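Local coordinates for E3 19 kDa protein (Human adenovirus E serotype 4, PDB 5IRO) that probably binds class I heavy chains and retains them in the endoplasmic reticulum of infected cells, impairing their transport to the cell surface, at residues E65-S70 / V81-I86; L32-W37 / N52-S57; Q40-Q45 / V69-A74. One frame throughout, in Å; residues are numbered along the deposited sequence.

How the contacts relate
The three contacts lie in the part of the protein that forms two three-stranded antiparallel sheets. Contacts 1 and 3 belong to the same sheet and share Val69 and Ser70, so strand 66-72 is paired on both of its edges. Contact 2 belongs to the other sheet. All three contact centres are about 12 Å from one another. Contact 2 meets contact 1 through packing of Ile33 CG2 on Tyr67 CE1, 4.1 Å apart. It meets contact 3 where Leu55 CD1 lies 3.3 Å from Ile44 O and where Asn52 O and Ile44 N form a probable hydrogen bond of 3.0 Å. Of the three, contact 2 alone also touches another protein chain.

Contact 1: residues E65-S70 / V81-I86; sequences EWYTVS and VNNTFI
Strands 66-70 and 81-84 run antiparallel, and their backbones satisfy each other in two hydrogen-bonded pairs. In the pair Tyr67-Asn83, Tyr67 N gives its hydrogen to Asn83 O at 2.9 Å, in the carbonyl plane. The return bond from Asn83 N to Tyr67 O is straighter, 171° at the hydrogen, and runs nearly along the C=O axis. Val69 and Val81 exchange a second pair of bonds: Val69 N reaches Val81 O in the carbonyl plane, while Val81 N meets Val69 O from above it. CA-H groups also lie close to the carbonyls, with Trp66 CA 3.2 Å from Asn83 O. Glu65 O receives only weak bonds across the contact, one from Phe85 N at 3.2 Å and one from Thr84 OG1.

Side chains alternate between the two faces. Tyr67, Val69, Val81 and Asn83 share one face. Tyr67 CG sits in the crowded position between the backbone N and the carbonyl carbon (chi1 58°), with the ring next to Asn83. There Asn83 CB sits over the Tyr67 ring, 4.1 Å from its centroid and offset toward the rim, a CH-pi contact. The Asn83 amide plane is turned 72° from the ring. Phe85 CB reaches the ring edge at Tyr67 CE2. Val69 CG1 lies alongside Val81 CB, 3.8 Å away. On the other face Thr68 CG2 lies beside the Asn82 amide, which is poorly ordered. Ile86 CD1 lies against the carboxylate end of the Glu65 side chain, which runs beside it.

The segments belong to the hairpin of strands 66-72 and 78-84, the latter an outermost strand within this chain. On its other edge, strand 66-72 pairs with strand 43-45, where Thr68 bonds to Gln45 and the Tyr67 side chain touches Ile44. Phe85 packs on Leu20 and Phe22 of strand 20-24, in the second sheet.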
ATOM      1  N   GLU D  65     -11.618  12.600 -25.109  1.00 26.22           N
ATOM      2  CA  GLU D  65     -11.802  13.823 -24.345  1.00 31.67           C
ATOM      3  C   GLU D  65     -13.280  14.148 -24.265  1.00 32.82           C
ATOM      4  O   GLU D  65     -13.679  15.292 -24.041  1.00 34.46           O
ATOM      5  CB  GLU D  65     -11.027  14.960 -24.993  1.00 31.97           C
ATOM      6  CG  GLU D  65      -9.536  14.729 -24.969  1.00 29.83           C
ATOM      7  CD  GLU D  65      -8.812  15.576 -25.977  1.00 34.70           C
ATOM      8  OE1 GLU D  65      -9.483  16.132 -26.871  1.00 37.04           O
ATOM      9  OE2 GLU D  65      -7.575  15.698 -25.860  1.00 38.71           O
ATOM     10  N   TRP D  66     -14.083  13.113 -24.465  1.00 35.54           N
ATOM     11  CA  TRP D  66     -15.520  13.204 -24.311  1.00 32.96           C
ATOM     12  C   TRP D  66     -15.969  11.959 -23.561  1.00 33.22           C
ATOM     13  O   TRP D  66     -15.250  10.960 -23.516  1.00 35.10           O
ATOM     14  CB  TRP D  66     -16.177  13.317 -25.687  1.00 42.70           C
ATOM     15  CG  TRP D  66     -15.868  12.176 -26.604  1.00 34.83           C
ATOM     16  CD1 TRP D  66     -14.965  12.167 -27.629  1.00 31.59           C
ATOM     17  CD2 TRP D  66     -16.539  10.915 -26.652  1.00 36.00           C
ATOM     18  NE1 TRP D  66     -14.988  10.952 -28.269  1.00 43.14           N
ATOM     19  CE2 TRP D  66     -15.954  10.168 -27.694  1.00 44.80           C
ATOM     20  CE3 TRP D  66     -17.565  10.332 -25.901  1.00 37.30           C
ATOM     21  CZ2 TRP D  66     -16.359   8.874 -28.001  1.00 52.22           C
ATOM     22  CZ3 TRP D  66     -17.963   9.051 -26.206  1.00 42.85           C
ATOM     23  CH2 TRP D  66     -17.365   8.336 -27.246  1.00 53.02           C
ATOM     24  N   TYR D  67     -17.161  12.014 -22.982  1.00 34.27           N
ATOM     25  CA  TYR D  67     -17.729  10.873 -22.282  1.00 32.24           C
ATOM     26  C   TYR D  67     -19.248  10.902 -22.370  1.00 30.96           C
ATOM     27  O   TYR D  67     -19.848  11.972 -22.452  1.00 32.40           O
ATOM     28  CB  TYR D  67     -17.240  10.827 -20.828  1.00 31.49           C
ATOM     29  CG  TYR D  67     -17.556  12.061 -20.007  1.00 32.68           C
ATOM     30  CD1 TYR D  67     -18.579  12.055 -19.069  1.00 35.38           C
ATOM     31  CD2 TYR D  67     -16.824  13.232 -20.168  1.00 30.57           C
ATOM     32  CE1 TYR D  67     -18.867  13.177 -18.317  1.00 36.30           C
ATOM     33  CE2 TYR D  67     -17.105  14.359 -19.422  1.00 34.95           C
ATOM     34  CZ  TYR D  67     -18.126  14.327 -18.499  1.00 39.55           C
ATOM     35  OH  TYR D  67     -18.407  15.450 -17.755  1.00 36.80           O
ATOM     36  N   THR D  68     -19.868   9.727 -22.344  1.00 29.32           N
ATOM     37  CA  THR D  68     -21.312   9.637 -22.516  1.00 28.62           C
ATOM     38  C   THR D  68     -22.015   9.362 -21.198  1.00 25.08           C
ATOM     39  O   THR D  68     -21.529   8.583 -20.372  1.00 29.11           O
ATOM     40  CB  THR D  68     -21.708   8.533 -23.522  1.00 22.41           C
ATOM     41  OG1 THR D  68     -21.133   7.285 -23.132  1.00 24.05           O
ATOM     42  CG2 THR D  68     -21.237   8.886 -24.908  1.00 28.79           C
ATOM     43  N   VAL D  69     -23.164  10.003 -21.011  1.00 40.20           N
ATOM     44  CA  VAL D  69     -23.983   9.776 -19.829  1.00 38.71           C
ATOM     45  C   VAL D  69     -25.378   9.320 -20.250  1.00 38.73           C
ATOM     46  O   VAL D  69     -26.125  10.055 -20.894  1.00 38.62           O
ATOM     47  CB  VAL D  69     -24.060  11.035 -18.915  1.00 39.76           C
ATOM     48  CG1 VAL D  69     -24.392  12.288 -19.718  1.00 38.07           C
ATOM     49  CG2 VAL D  69     -25.051  10.821 -17.775  1.00 31.53           C
ATOM     50  N   SER D  70     -25.711   8.083 -19.897  1.00 25.59           N
ATOM     51  CA  SER D  70     -26.995   7.508 -20.258  1.00 21.19           C
ATOM     52  C   SER D  70     -27.952   7.752 -19.105  1.00 21.89           C
ATOM     53  O   SER D  70     -27.726   7.268 -17.993  1.00 20.80           O
ATOM     54  CB  SER D  70     -26.859   6.008 -20.535  1.00 25.18           C
ATOM     55  OG  SER D  70     -25.830   5.744 -21.475  1.00 24.49           O
ATOM     56  N   VAL D  81     -26.205  11.359 -23.482  1.00 28.19           N
ATOM     57  CA  VAL D  81     -25.738  12.715 -23.747  1.00 25.41           C
ATOM     58  C   VAL D  81     -24.214  12.747 -23.769  1.00 23.36           C
ATOM     59  O   VAL D  81     -23.561  12.249 -22.848  1.00  8.41           O
ATOM     60  CB  VAL D  81     -26.267  13.710 -22.688  1.00 20.93           C
ATOM     61  CG1 VAL D  81     -25.558  15.051 -22.798  1.00 24.73           C
ATOM     62  CG2 VAL D  81     -27.771  13.883 -22.827  1.00 28.07           C
ATOM     63  N   ASN D  82     -23.654  13.320 -24.832  1.00 66.70           N
ATOM     64  CA  ASN D  82     -22.209  13.447 -24.958  1.00 66.86           C
ATOM     65  C   ASN D  82     -21.699  14.715 -24.281  1.00 63.04           C
ATOM     66  O   ASN D  82     -22.179  15.812 -24.565  1.00 66.75           O
ATOM     67  CB  ASN D  82     -21.792  13.433 -26.432  1.00 75.13           C
ATOM     68  CG  ASN D  82     -21.864  12.048 -27.043  1.00 70.84           C
ATOM     69  OD1 ASN D  82     -22.490  11.150 -26.485  1.00 74.43           O
ATOM     70  ND2 ASN D  82     -21.218  11.866 -28.188  1.00 74.32           N
ATOM     71  N   ASN D  83     -20.732  14.564 -23.383  1.00 41.67           N
ATOM     72  CA  ASN D  83     -20.131  15.715 -22.723  1.00 43.00           C
ATOM     73  C   ASN D  83     -18.633  15.788 -22.983  1.00 40.14           C
ATOM     74  O   ASN D  83     -17.930  14.790 -22.851  1.00 38.89           O
ATOM     75  CB  ASN D  83     -20.401  15.661 -21.219  1.00 41.72           C
ATOM     76  CG  ASN D  83     -21.782  16.169 -20.858  1.00 36.99           C
ATOM     77  OD1 ASN D  83     -22.413  16.888 -21.631  1.00 45.50           O
ATOM     78  ND2 ASN D  83     -22.264  15.788 -19.680  1.00 44.53           N
ATOM     79  N   THR D  84     -18.139  16.971 -23.331  1.00 30.60           N
ATOM     80  CA  THR D  84     -16.717  17.129 -23.610  1.00 27.01           C
ATOM     81  C   THR D  84     -16.002  17.819 -22.447  1.00 34.87           C
ATOM     82  O   THR D  84     -16.271  18.975 -22.127  1.00 38.82           O
ATOM     83  CB  THR D  84     -16.454  17.888 -24.944  1.00 24.57           C
ATOM     84  OG1 THR D  84     -15.049  18.129 -25.094  1.00 26.45           O
ATOM     85  CG2 THR D  84     -17.205  19.213 -24.996  1.00 25.09           C
ATOM     86  N   PHE D  85     -15.112  17.080 -21.795  1.00 27.08           N
ATOM     87  CA  PHE D  85     -14.233  17.655 -20.789  1.00 24.75           C
ATOM     88  C   PHE D  85     -12.822  17.290 -21.187  1.00 21.32           C
ATOM     89  O   PHE D  85     -12.516  16.124 -21.433  1.00 25.29           O
ATOM     90  CB  PHE D  85     -14.530  17.105 -19.397  1.00 25.24           C
ATOM     91  CG  PHE D  85     -13.754  17.793 -18.305  1.00 18.76           C
ATOM     92  CD1 PHE D  85     -12.527  17.301 -17.887  1.00 16.70           C
ATOM     93  CD2 PHE D  85     -14.244  18.946 -17.714  1.00 16.44           C
ATOM     94  CE1 PHE D  85     -11.810  17.936 -16.887  1.00 20.40           C
ATOM     95  CE2 PHE D  85     -13.533  19.587 -16.715  1.00  3.77           C
ATOM     96  CZ  PHE D  85     -12.314  19.081 -16.301  1.00 17.21           C
ATOM     97  N   ILE D  86     -11.959  18.296 -21.250  1.00 34.50           N
ATOM     98  CA  ILE D  86     -10.595  18.079 -21.696  1.00 35.07           C
ATOM     99  C   ILE D  86      -9.664  17.549 -20.602  1.00 38.03           C
ATOM    100  O   ILE D  86      -9.431  18.193 -19.577  1.00 34.85           O
ATOM    101  CB  ILE D  86     -10.012  19.361 -22.341  1.00 49.23           C
ATOM    102  CG1 ILE D  86      -8.625  19.083 -22.917  1.00 44.02           C
ATOM    103  CG2 ILE D  86     -10.028  20.542 -21.367  1.00 53.38           C
ATOM    104  CD1 ILE D  86      -8.676  18.320 -24.216  1.00 34.87           C
TER

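Contact 2: residues L32-W37 / N52-S57; sequences LIKCGW and NNTLAS
Asn53 CG is anti to the carbonyl carbon (chi1 -66°), and Trp37 CG takes the same position (chi1 -80°). These torsions bring the Asn53 side chain over the indole. Asn53 CB stands above the centre of the six-membered ring of Trp37, 3.5 Å from its centroid, in a CH-pi contact. The amide and ring planes are only 24° apart. Asn53 ND2 donates to Gly36 O in its carbonyl plane and also to Cys39 O, so the amide nitrogen is gripped twice. Thr54 OG1, beside its own backbone N, receives a weak hydrogen bond from Trp37 NE1.

Backbone bonds join the strands. Ile33 N reaches Leu55 O and Leu55 N reaches Ile33 O, both at 2.9 Å. Past the end of strand 32-34, Cys35 N still bonds to Asn53 O at 3.1 Å. Leu32 CD1 packs on Ala56 CB, 3.9 Å away. The face with Leu32, Thr54 and Ala56 lies against a chain of another protein. Ile33 and Leu55 point the other way, onto Ile44.

Cys35 is tied to Cys18 by a disulfide. This is an antiparallel pair within one of two small sheets, consistent with the immunoglobulin-like sandwiches of the E-set clan.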
ATOM      1  N   LEU D  32     -10.965  10.114 -12.739  1.00 35.46           N
ATOM      2  CA  LEU D  32     -12.080   9.645 -11.927  1.00 35.87           C
ATOM      3  C   LEU D  32     -13.325  10.478 -12.203  1.00 35.66           C
ATOM      4  O   LEU D  32     -13.479  11.567 -11.658  1.00 35.28           O
ATOM      5  CB  LEU D  32     -11.733   9.736 -10.444  1.00 37.85           C
ATOM      6  CG  LEU D  32     -12.803   9.175  -9.506  1.00 42.69           C
ATOM      7  CD1 LEU D  32     -12.715   7.658  -9.427  1.00 39.49           C
ATOM      8  CD2 LEU D  32     -12.706   9.808  -8.132  1.00 40.44           C
ATOM      9  N   ILE D  33     -14.222   9.951 -13.030  1.00 23.79           N
ATOM     10  CA  ILE D  33     -15.472  10.634 -13.341  1.00 24.48           C
ATOM     11  C   ILE D  33     -16.566  10.240 -12.354  1.00 24.36           C
ATOM     12  O   ILE D  33     -17.117   9.140 -12.432  1.00 25.22           O
ATOM     13  CB  ILE D  33     -15.944  10.313 -14.771  1.00 23.43           C
ATOM     14  CG1 ILE D  33     -14.788  10.486 -15.759  1.00 16.67           C
ATOM     15  CG2 ILE D  33     -17.119  11.198 -15.159  1.00 21.64           C
ATOM     16  CD1 ILE D  33     -15.097  10.001 -17.163  1.00 18.37           C
ATOM     17  N   LYS D  34     -16.872  11.139 -11.424  1.00 23.04           N
ATOM     18  CA  LYS D  34     -17.886  10.867 -10.411  1.00 28.23           C
ATOM     19  C   LYS D  34     -19.218  11.564 -10.701  1.00 37.67           C
ATOM     20  O   LYS D  34     -19.308  12.792 -10.696  1.00 35.08           O
ATOM     21  CB  LYS D  34     -17.380  11.270  -9.025  1.00 26.99           C
ATOM     22  CG  LYS D  34     -18.333  10.916  -7.895  1.00 30.36           C
ATOM     23  CD  LYS D  34     -17.713  11.225  -6.545  1.00 31.25           C
ATOM     24  CE  LYS D  34     -18.601  10.754  -5.405  1.00 35.88           C
ATOM     25  NZ  LYS D  34     -18.028  11.124  -4.082  1.00 24.80           N
ATOM     26  N   CYS D  35     -20.248  10.767 -10.953  1.00 55.94           N
ATOM     27  CA  CYS D  35     -21.606  11.276 -11.072  1.00 61.66           C
ATOM     28  C   CYS D  35     -22.419  10.858  -9.853  1.00 56.39           C
ATOM     29  O   CYS D  35     -21.886  10.235  -8.934  1.00 61.02           O
ATOM     30  CB  CYS D  35     -22.257  10.792 -12.371  1.00 68.88           C
ATOM     31  SG  CYS D  35     -21.446  11.390 -13.878  1.00 54.38           S
ATOM     32  N   GLY D  36     -23.707  11.187  -9.848  1.00 48.79           N
ATOM     33  CA  GLY D  36     -24.530  10.967  -8.671  1.00 58.76           C
ATOM     34  C   GLY D  36     -24.737   9.512  -8.295  1.00 55.01           C
ATOM     35  O   GLY D  36     -24.846   8.644  -9.160  1.00 58.16           O
ATOM     36  N   TRP D  37     -24.785   9.251  -6.991  1.00 37.57           N
ATOM     37  CA  TRP D  37     -25.049   7.913  -6.464  1.00 40.27           C
ATOM     38  C   TRP D  37     -26.472   7.821  -5.920  1.00 43.34           C
ATOM     39  O   TRP D  37     -26.824   6.876  -5.210  1.00 47.71           O
ATOM     40  CB  TRP D  37     -24.039   7.566  -5.369  1.00 40.60           C
ATOM     41  CG  TRP D  37     -22.716   7.126  -5.901  1.00 37.93           C
ATOM     42  CD1 TRP D  37     -21.594   7.891  -6.039  1.00 39.83           C
ATOM     43  CD2 TRP D  37     -22.368   5.816  -6.361  1.00 33.13           C
ATOM     44  NE1 TRP D  37     -20.571   7.138  -6.562  1.00 42.92           N
ATOM     45  CE2 TRP D  37     -21.020   5.860  -6.768  1.00 35.33           C
ATOM     46  CE3 TRP D  37     -23.066   4.609  -6.471  1.00 32.94           C
ATOM     47  CZ2 TRP D  37     -20.356   4.744  -7.275  1.00 34.05           C
ATOM     48  CZ3 TRP D  37     -22.407   3.504  -6.974  1.00 33.55           C
ATOM     49  CH2 TRP D  37     -21.066   3.579  -7.370  1.00 33.45           C
ATOM     50  N   ASN D  52     -21.263   2.276 -14.336  1.00 25.22           N
ATOM     51  CA  ASN D  52     -22.266   2.664 -13.350  1.00 38.44           C
ATOM     52  C   ASN D  52     -22.334   4.163 -13.066  1.00 41.44           C
ATOM     53  O   ASN D  52     -22.545   4.972 -13.970  1.00 42.72           O
ATOM     54  CB  ASN D  52     -22.062   1.869 -12.057  1.00 41.23           C
ATOM     55  CG  ASN D  52     -22.143   0.366 -12.279  1.00 37.00           C
ATOM     56  OD1 ASN D  52     -21.241  -0.237 -12.860  1.00 28.97           O
ATOM     57  ND2 ASN D  52     -23.223  -0.247 -11.807  1.00 37.55           N
ATOM     58  N   ASN D  53     -22.145   4.514 -11.797  1.00 36.77           N
ATOM     59  CA  ASN D  53     -22.249   5.894 -11.337  1.00 35.27           C
ATOM     60  C   ASN D  53     -20.898   6.607 -11.315  1.00 36.42           C
ATOM     61  O   ASN D  53     -20.816   7.810 -11.566  1.00 36.25           O
ATOM     62  CB  ASN D  53     -22.866   5.939  -9.937  1.00 36.46           C
ATOM     63  CG  ASN D  53     -24.306   5.464  -9.913  1.00 36.50           C
ATOM     64  OD1 ASN D  53     -24.572   4.265  -9.839  1.00 36.31           O
ATOM     65  ND2 ASN D  53     -25.242   6.404  -9.954  1.00 41.31           N
ATOM     66  N   THR D  54     -19.839   5.860 -11.019  1.00 42.95           N
ATOM     67  CA  THR D  54     -18.500   6.433 -10.935  1.00 37.93           C
ATOM     68  C   THR D  54     -17.528   5.593 -11.753  1.00 36.52           C
ATOM     69  O   THR D  54     -17.522   4.365 -11.660  1.00 39.34           O
ATOM     70  CB  THR D  54     -18.012   6.516  -9.473  1.00 40.66           C
ATOM     71  OG1 THR D  54     -18.978   7.224  -8.684  1.00 45.83           O
ATOM     72  CG2 THR D  54     -16.673   7.236  -9.391  1.00 38.02           C
ATOM     73  N   LEU D  55     -16.700   6.261 -12.551  1.00 15.79           N
ATOM     74  CA  LEU D  55     -15.793   5.572 -13.458  1.00  6.29           C
ATOM     75  C   LEU D  55     -14.350   5.951 -13.143  1.00 19.08           C
ATOM     76  O   LEU D  55     -14.072   7.078 -12.740  1.00 19.95           O
ATOM     77  CB  LEU D  55     -16.145   5.928 -14.909  1.00 12.43           C
ATOM     78  CG  LEU D  55     -15.708   4.998 -16.046  1.00 10.86           C
ATOM     79  CD1 LEU D  55     -16.660   5.113 -17.227  1.00 18.50           C
ATOM     80  CD2 LEU D  55     -14.293   5.309 -16.490  1.00 17.02           C
ATOM     81  N   ALA D  56     -13.436   5.001 -13.314  1.00 31.08           N
ATOM     82  CA  ALA D  56     -12.016   5.270 -13.114  1.00 30.02           C
ATOM     83  C   ALA D  56     -11.179   4.695 -14.249  1.00 33.43           C
ATOM     84  O   ALA D  56     -11.191   3.488 -14.490  1.00 37.05           O
ATOM     85  CB  ALA D  56     -11.551   4.713 -11.778  1.00 27.19           C
ATOM     86  N   SER D  57     -10.456   5.565 -14.944  1.00 16.33           N
ATOM     87  CA  SER D  57      -9.574   5.131 -16.021  1.00 22.87           C
ATOM     88  C   SER D  57      -8.275   5.925 -16.034  1.00 28.68           C
ATOM     89  O   SER D  57      -7.796   6.372 -14.992  1.00 25.25           O
ATOM     90  CB  SER D  57     -10.273   5.257 -17.375  1.00 21.01           C
ATOM     91  OG  SER D  57      -9.421   4.825 -18.421  1.00 20.90           O
TER

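Contact 3: residues Q40-Q45 / V69-A74; sequences QSVAIQ and VSVPGA
Val42 and Val71 lie side by side and point the same way. Val42 CG2, anti to its backbone N, is the branch that touches the other segment. Val71 CG1, beside its own N (chi1 -80°), meets Val42 CG2 at 3.6 Å. Val42 CG2 also approaches Val69 CG2 at 4.1 Å, but there the two side chains cross obliquely. One methyl of Val42 is thus in contact with two valines that are two residues apart.

Ala43 and Ser70 share the face opposite to that of Ile44 and Val69. Ala43 CB and Ser70 CB are 3.9 Å apart. Ser70 OG is beside the backbone N (chi1 -52°), and its polar partner is Thr80 OG1 on the neighbouring strand.

Backbone bonds set the register. Ala43 and Ser70 form a hydrogen-bonded antiparallel pair. Ala43 N donates to Ser70 O at 2.9 Å, in the carbonyl plane and on a lone pair. Ser70 N returns a bond to Ala43 O that is nearly straight, 170° at the hydrogen. Val42 CA adds a CA-H...O contact to Ser70 O, at 3.2 Å. Ile44 and Val69 follow as a non-hydrogen-bonded pair. Before the strand, Ser41 N is bonded within its own segment by Gln40 OE1, on a lone pair of that oxygen.

Beyond these two segments, Val42 packs on Asn53, and Ile44 bonds through its backbone to Arg51. Strand 43-45 is short and is an outermost strand of its sheet within this chain. It adds to one edge of the 66-72 and 78-84 hairpin, and the three strands make an antiparallel sheet, consistent with one sheet of an E-set-type sandwich.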
ATOM      1  N   GLN D  40     -29.841   5.141 -10.013  1.00 36.85           N
ATOM      2  CA  GLN D  40     -29.350   3.919 -10.643  1.00 38.67           C
ATOM      3  C   GLN D  40     -29.584   4.100 -12.142  1.00 36.64           C
ATOM      4  O   GLN D  40     -30.299   5.020 -12.543  1.00 30.85           O
ATOM      5  CB  GLN D  40     -30.108   2.705 -10.078  1.00 40.62           C
ATOM      6  CG  GLN D  40     -30.004   1.401 -10.874  1.00 34.73           C
ATOM      7  CD  GLN D  40     -28.576   0.903 -11.018  1.00 34.67           C
ATOM      8  OE1 GLN D  40     -27.909   1.179 -12.016  1.00 44.22           O
ATOM      9  NE2 GLN D  40     -28.104   0.156 -10.027  1.00 27.38           N
ATOM     10  N   SER D  41     -28.963   3.256 -12.964  1.00 38.34           N
ATOM     11  CA  SER D  41     -29.157   3.267 -14.414  1.00 37.80           C
ATOM     12  C   SER D  41     -28.569   4.504 -15.098  1.00 46.97           C
ATOM     13  O   SER D  41     -28.482   4.554 -16.326  1.00 47.01           O
ATOM     14  CB  SER D  41     -30.631   3.071 -14.786  1.00 37.24           C
ATOM     15  OG  SER D  41     -31.117   1.845 -14.269  1.00 49.81           O
ATOM     16  N   VAL D  42     -28.153   5.491 -14.310  1.00 57.79           N
ATOM     17  CA  VAL D  42     -27.376   6.596 -14.852  1.00 46.95           C
ATOM     18  C   VAL D  42     -26.003   6.028 -15.181  1.00 49.99           C
ATOM     19  O   VAL D  42     -25.126   5.917 -14.324  1.00 45.03           O
ATOM     20  CB  VAL D  42     -27.314   7.823 -13.896  1.00 51.50           C
ATOM     21  CG1 VAL D  42     -27.055   7.385 -12.469  1.00 54.38           C
ATOM     22  CG2 VAL D  42     -26.265   8.835 -14.358  1.00 53.93           C
ATOM     23  N   ALA D  43     -25.831   5.646 -16.441  1.00 23.22           N
ATOM     24  CA  ALA D  43     -24.627   4.935 -16.847  1.00 20.58           C
ATOM     25  C   ALA D  43     -23.561   5.887 -17.356  1.00 19.37           C
ATOM     26  O   ALA D  43     -23.840   6.767 -18.162  1.00 19.76           O
ATOM     27  CB  ALA D  43     -24.967   3.901 -17.915  1.00 23.06           C
ATOM     28  N   ILE D  44     -22.334   5.716 -16.877  1.00 37.45           N
ATOM     29  CA  ILE D  44     -21.239   6.566 -17.324  1.00 33.27           C
ATOM     30  C   ILE D  44     -20.289   5.764 -18.208  1.00 39.41           C
ATOM     31  O   ILE D  44     -19.909   4.640 -17.880  1.00 35.33           O
ATOM     32  CB  ILE D  44     -20.492   7.255 -16.148  1.00 37.58           C
ATOM     33  CG1 ILE D  44     -19.458   8.254 -16.676  1.00 37.30           C
ATOM     34  CG2 ILE D  44     -19.845   6.235 -15.224  1.00 38.83           C
ATOM     35  CD1 ILE D  44     -20.058   9.377 -17.486  1.00 32.55           C
ATOM     36  N   GLN D  45     -19.936   6.341 -19.350  1.00 38.99           N
ATOM     37  CA  GLN D  45     -19.021   5.694 -20.277  1.00 39.50           C
ATOM     38  C   GLN D  45     -17.931   6.682 -20.670  1.00 36.30           C
ATOM     39  O   GLN D  45     -18.210   7.857 -20.893  1.00 40.09           O
ATOM     40  CB  GLN D  45     -19.789   5.212 -21.507  1.00 37.16           C
ATOM     41  CG  GLN D  45     -18.944   4.888 -22.727  1.00 36.88           C
ATOM     42  CD  GLN D  45     -18.907   3.406 -23.028  1.00 32.92           C
ATOM     43  OE1 GLN D  45     -19.809   2.662 -22.645  1.00 35.13           O
ATOM     44  NE2 GLN D  45     -17.867   2.968 -23.727  1.00 30.65           N
ATOM     45  N   VAL D  69     -23.164  10.003 -21.011  1.00 40.20           N
ATOM     46  CA  VAL D  69     -23.983   9.776 -19.829  1.00 38.71           C
ATOM     47  C   VAL D  69     -25.378   9.320 -20.250  1.00 38.73           C
ATOM     48  O   VAL D  69     -26.125  10.055 -20.894  1.00 38.62           O
ATOM     49  CB  VAL D  69     -24.060  11.035 -18.915  1.00 39.76           C
ATOM     50  CG1 VAL D  69     -24.392  12.288 -19.718  1.00 38.07           C
ATOM     51  CG2 VAL D  69     -25.051  10.821 -17.775  1.00 31.53           C
ATOM     52  N   SER D  70     -25.711   8.083 -19.897  1.00 25.59           N
ATOM     53  CA  SER D  70     -26.995   7.508 -20.258  1.00 21.19           C
ATOM     54  C   SER D  70     -27.952   7.752 -19.105  1.00 21.89           C
ATOM     55  O   SER D  70     -27.726   7.268 -17.993  1.00 20.80           O
ATOM     56  CB  SER D  70     -26.859   6.008 -20.535  1.00 25.18           C
ATOM     57  OG  SER D  70     -25.830   5.744 -21.475  1.00 24.49           O
ATOM     58  N   VAL D  71     -29.017   8.504 -19.375  1.00 19.83           N
ATOM     59  CA  VAL D  71     -29.980   8.862 -18.337  1.00 20.14           C
ATOM     60  C   VAL D  71     -31.426   8.827 -18.828  1.00 19.49           C
ATOM     61  O   VAL D  71     -31.759   9.434 -19.843  1.00 20.55           O
ATOM     62  CB  VAL D  71     -29.690  10.268 -17.762  1.00 20.49           C
ATOM     63  CG1 VAL D  71     -28.572  10.207 -16.741  1.00 17.03           C
ATOM     64  CG2 VAL D  71     -29.351  11.247 -18.875  1.00 28.48           C
ATOM     65  N   PRO D  72     -32.295   8.125 -18.083  1.00 42.29           N
ATOM     66  CA  PRO D  72     -33.723   8.022 -18.400  1.00 44.72           C
ATOM     67  C   PRO D  72     -34.464   9.340 -18.195  1.00 47.03           C
ATOM     68  O   PRO D  72     -34.157  10.087 -17.265  1.00 52.33           O
ATOM     69  CB  PRO D  72     -34.221   6.976 -17.399  1.00 39.83           C
ATOM     70  CG  PRO D  72     -33.266   7.074 -16.255  1.00 43.16           C
ATOM     71  CD  PRO D  72     -31.937   7.334 -16.894  1.00 42.36           C
ATOM     72  N   GLY D  73     -35.424   9.617 -19.072  1.00 27.36           N
ATOM     73  CA  GLY D  73     -36.164  10.867 -19.047  1.00 24.23           C
ATOM     74  C   GLY D  73     -37.473  10.768 -18.287  1.00 31.85           C
ATOM     75  O   GLY D  73     -37.770   9.744 -17.672  1.00 39.79           O
ATOM     76  N   ALA D  74     -38.260  11.839 -18.331  1.00 38.67           N
ATOM     77  CA  ALA D  74     -39.564  11.859 -17.679  1.00 37.44           C
ATOM     78  C   ALA D  74     -40.560  10.977 -18.425  1.00 31.77           C
ATOM     79  O   ALA D  74     -41.537  10.504 -17.846  1.00 33.89           O
ATOM     80  CB  ALA D  74     -40.086  13.283 -17.598  1.00 37.48           C
TER